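Local structure of probable serine protease HTRA3 (Homo sapiens, 2P3W) at residues A[60-63]-A[64-67]; A[74-77]-A[78-82]. The protein is probably a serine protease of the HtrA family, whose PDZ domain binds peptides by their C-terminal ends. All coordinates share one frame; numbering follows the deposited sequence.

Contact 1: A[60-63]-A[64-67]; sequences VKVN and GRPL
Val62 and Arg65 close a tight antiparallel β-hairpin of the PDZ domain, in which strands 58-62 and 65-66 are joined by a type I' turn with Asn63 and Gly64 at its corners. The two residues form a hydrogen-bonded pair: Val62 N donates to Arg65 O and Arg65 N returns a bond to Val62 O, each 2.9 Å long. Beyond them the ladder continues with Leu67 N to Val60 O. Gly64 takes a positive phi (82°), as glycine commonly does at the second corner of such a turn. The Arg65 and Val62 side chains lie side by side on one face of the hairpin. A bend at chi3 (-51°) folds the arginine back over the turn, where Val62 O sits 3.8 Å above the centre of the guanidinium plane and NH2 reaches Val62 CG1; the same NH2 makes a salt bridge with Glu80. Leu67 CD2 also packs on Val62 CG1, at 3.8 Å, extending an apolar patch that Ala76 of helix 70-79 meets through Val62. Lys61 and Pro66 occupy the opposite face as a non-hydrogen-bonded pair, and the lysine, turned at its last torsion, brings NZ to 3.5 Å from Pro66 CD.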
loop_
_atom_site.group_PDB
_atom_site.type_symbol
_atom_site.label_atom_id
_atom_site.label_comp_id
_atom_site.label_asym_id
_atom_site.label_seq_id
_atom_site.Cartn_x
_atom_site.Cartn_y
_atom_site.Cartn_z
ATOM N N VAL A 60 16.881 7.990 -6.349
ATOM C CA VAL A 60 17.831 9.049 -6.031
ATOM C C VAL A 60 17.565 10.422 -6.668
ATOM O O VAL A 60 18.036 11.424 -6.148
ATOM C CB VAL A 60 19.277 8.597 -6.289
ATOM C CG1 VAL A 60 19.590 7.381 -5.395
ATOM C CG2 VAL A 60 19.498 8.254 -7.749
ATOM N N LYS A 61 16.805 10.470 -7.762
ATOM C CA LYS A 61 16.417 11.725 -8.386
ATOM C C LYS A 61 15.027 11.625 -8.986
ATOM O O LYS A 61 14.563 10.538 -9.334
ATOM C CB LYS A 61 17.394 12.112 -9.501
ATOM C CG LYS A 61 18.768 12.488 -9.012
ATOM C CD LYS A 61 19.599 13.134 -10.129
ATOM C CE LYS A 61 20.919 13.674 -9.584
ATOM N NZ LYS A 61 20.716 14.920 -8.773
ATOM N N VAL A 62 14.356 12.766 -9.048
ATOM C CA VAL A 62 13.081 12.887 -9.749
ATOM C C VAL A 62 13.166 14.103 -10.668
ATOM O O VAL A 62 13.491 15.202 -10.219
ATOM C CB VAL A 62 11.887 12.993 -8.777
ATOM C CG1 VAL A 62 12.061 14.129 -7.764
ATOM C CG2 VAL A 62 10.571 13.161 -9.531
ATOM N N ASN A 63 12.927 13.879 -11.960
ATOM C CA ASN A 63 13.016 14.947 -12.967
ATOM C C ASN A 63 14.334 15.737 -12.824
ATOM O O ASN A 63 14.387 16.964 -12.971
ATOM C CB ASN A 63 11.736 15.808 -12.910
ATOM C CG ASN A 63 10.494 15.036 -13.361
ATOM O OD1 ASN A 63 10.591 14.052 -14.106
ATOM N ND2 ASN A 63 9.316 15.472 -12.921
ATOM N N GLY A 64 15.417 15.008 -12.567
ATOM C CA GLY A 64 16.743 15.617 -12.405
ATOM C C GLY A 64 17.095 16.209 -11.045
ATOM O O GLY A 64 18.215 16.660 -10.841
ATOM N N ARG A 65 16.161 16.213 -10.108
ATOM C CA ARG A 65 16.398 16.784 -8.800
ATOM C C ARG A 65 16.758 15.721 -7.787
ATOM O O ARG A 65 16.069 14.704 -7.686
ATOM C CB ARG A 65 15.158 17.510 -8.325
ATOM C CG ARG A 65 14.729 18.622 -9.242
ATOM C CD ARG A 65 13.712 19.493 -8.563
ATOM N NE ARG A 65 12.637 18.671 -8.006
ATOM C CZ ARG A 65 11.588 18.220 -8.684
ATOM N NH1 ARG A 65 11.424 18.513 -9.970
ATOM N NH2 ARG A 65 10.689 17.481 -8.054
ATOM N N PRO A 66 17.807 15.967 -6.986
ATOM C CA PRO A 66 18.187 14.999 -5.957
ATOM C C PRO A 66 17.119 14.781 -4.892
ATOM O O PRO A 66 16.477 15.733 -4.443
ATOM C CB PRO A 66 19.460 15.593 -5.342
ATOM C CG PRO A 66 19.492 17.002 -5.755
ATOM C CD PRO A 66 18.695 17.147 -7.004
ATOM N N LEU A 67 16.930 13.522 -4.505
ATOM C CA LEU A 67 16.041 13.151 -3.398
ATOM C C LEU A 67 16.828 12.751 -2.163
ATOM O O LEU A 67 17.699 11.874 -2.233
ATOM C CB LEU A 67 15.131 11.999 -3.816
ATOM C CG LEU A 67 14.033 12.392 -4.810
ATOM C CD1 LEU A 67 13.335 11.184 -5.412
ATOM C CD2 LEU A 67 13.043 13.315 -4.152
#

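Contact 2: A[74-77]-A[78-82]; sequences QEAV and LTESP
Thr79 folds its side chain back onto the carbonyl of Glu75 in the last turn of helix 70-79. In PDZ domains this helix flanks the peptide groove; here Gln74 bonds to Arg110 and Val77 packs on Val112 of the second subunit, consistent with its C-terminal FGRWV sequence occupying the groove. Thr79 OG1 stands between the backbone N and the carbonyl carbon (chi1 63°) and donates a 2.8 Å hydrogen bond to Glu75 O, approaching from above the carbonyl plane. The methyl CG2 is thereby directed to the Glu75 carboxylate, 4.0 Å from CD. Glu75 reaches this position by a bend at chi2 (79°), which also sets OE1 3.8 Å from Leu78 CD2. At the next residue, Ala76 O accepts from both Thr79 N and Glu80 N. The bond from Glu80 N to Ala76 O, 2.9 Å, is the straighter, and Glu80 is the first residue to leave helical angles. Its side chain extends beyond CG, OE2 passing 3.7 Å from Ala76 CB toward Arg65. A water bridges Val77 O and Glu80 O by donating to both. Hydroxyl, amide and water donors are thus divided among the carbonyls of Glu75, Ala76 and Val77, all hydrogen-bonded as the helix ends.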
loop_
_atom_site.group_PDB
_atom_site.type_symbol
_atom_site.label_atom_id
_atom_site.label_comp_id
_atom_site.label_asym_id
_atom_site.label_seq_id
_atom_site.Cartn_x
_atom_site.Cartn_y
_atom_site.Cartn_z
ATOM N N GLN A 74 6.900 12.481 -1.976
ATOM C CA GLN A 74 5.468 12.756 -1.772
ATOM C C GLN A 74 5.038 14.035 -2.523
ATOM O O GLN A 74 4.013 14.048 -3.218
ATOM C CB GLN A 74 5.168 12.896 -0.281
ATOM C CG GLN A 74 3.686 12.886 0.010
ATOM C CD GLN A 74 3.360 13.113 1.468
ATOM O OE1 GLN A 74 4.206 12.914 2.350
ATOM N NE2 GLN A 74 2.126 13.546 1.737
ATOM N N GLU A 75 5.819 15.105 -2.403
ATOM C CA GLU A 75 5.479 16.373 -3.056
ATOM C C GLU A 75 5.533 16.227 -4.588
ATOM O O GLU A 75 4.682 16.753 -5.305
ATOM C CB GLU A 75 6.409 17.498 -2.577
ATOM C CG GLU A 75 6.264 18.846 -3.290
ATOM C CD GLU A 75 5.084 19.673 -2.826
ATOM O OE1 GLU A 75 4.086 19.100 -2.327
ATOM O OE2 GLU A 75 5.170 20.926 -2.956
ATOM N N ALA A 76 6.539 15.523 -5.094
ATOM C CA ALA A 76 6.622 15.276 -6.556
ATOM C C ALA A 76 5.436 14.483 -7.097
ATOM O O ALA A 76 4.876 14.822 -8.141
ATOM C CB ALA A 76 7.903 14.604 -6.908
ATOM N N VAL A 77 5.038 13.433 -6.393
ATOM C CA VAL A 77 3.859 12.647 -6.773
ATOM C C VAL A 77 2.583 13.500 -6.810
ATOM O O VAL A 77 1.716 13.309 -7.643
ATOM C CB VAL A 77 3.683 11.453 -5.822
ATOM C CG1 VAL A 77 2.426 10.749 -6.068
ATOM C CG2 VAL A 77 4.842 10.494 -5.982
ATOM N N LEU A 78 2.506 14.452 -5.912
ATOM C CA LEU A 78 1.345 15.329 -5.798
ATOM C C LEU A 78 1.312 16.368 -6.891
ATOM O O LEU A 78 0.230 16.847 -7.251
ATOM C CB LEU A 78 1.409 16.026 -4.433
ATOM C CG LEU A 78 0.273 16.951 -4.008
ATOM C CD1 LEU A 78 -1.085 16.214 -3.971
ATOM C CD2 LEU A 78 0.605 17.575 -2.658
ATOM N N THR A 79 2.483 16.738 -7.414
ATOM C CA THR A 79 2.589 17.937 -8.246
ATOM C C THR A 79 3.028 17.762 -9.710
ATOM O O THR A 79 2.714 18.625 -10.553
ATOM C CB THR A 79 3.509 19.000 -7.567
ATOM O OG1 THR A 79 4.838 18.497 -7.444
ATOM C CG2 THR A 79 3.002 19.351 -6.189
ATOM N N GLU A 80 3.774 16.707 -10.001
ATOM C CA GLU A 80 4.364 16.508 -11.311
ATOM C C GLU A 80 3.842 15.215 -11.947
ATOM O O GLU A 80 3.441 14.284 -11.276
ATOM C CB GLU A 80 5.859 16.437 -11.174
ATOM C CG GLU A 80 6.439 17.776 -10.693
ATOM C CD GLU A 80 7.876 17.633 -10.303
ATOM O OE1 GLU A 80 8.729 17.626 -11.209
ATOM O OE2 GLU A 80 8.143 17.538 -9.080
ATOM N N SER A 81 3.818 15.210 -13.276
ATOM C CA SER A 81 3.363 14.071 -14.032
ATOM C C SER A 81 3.888 14.112 -15.467
ATOM O O SER A 81 3.678 15.118 -16.193
ATOM C CB SER A 81 1.839 14.046 -14.074
ATOM O OG SER A 81 1.372 12.832 -14.667
ATOM N N PRO A 82 4.568 13.031 -15.904
ATOM C CA PRO A 82 4.995 11.857 -15.172
ATOM C C PRO A 82 6.240 12.236 -14.374
ATOM O O PRO A 82 6.706 13.377 -14.463
ATOM C CB PRO A 82 5.352 10.857 -16.278
ATOM C CG PRO A 82 5.848 11.750 -17.364
ATOM C CD PRO A 82 4.998 12.988 -17.307
HETATM O O HOH W 1 1.024 14.253 -10.043
#

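How the contacts relate
Both contacts are local and partly buried, and they follow one another along the chain: contact 1 closes a hairpin on the sheet, contact 2 the end of the helix that comes next. Each pairs a buried side with a more exposed one. The buried sides meet where Val62 CG2 packs on Ala76 CB at 4.0 Å. The stronger tie is polar: Glu80 OE2 forms a salt bridge with Arg65 NH2 at 2.7 Å, and its OE1 probably accepts a hydrogen bond from Asn63 ND2, so one carboxylate holds both sides of the turn. Ladder bonds between strands characterise contact 1; a carbonyl with two amide donors, a side-chain hydroxyl and a water characterise contact 2.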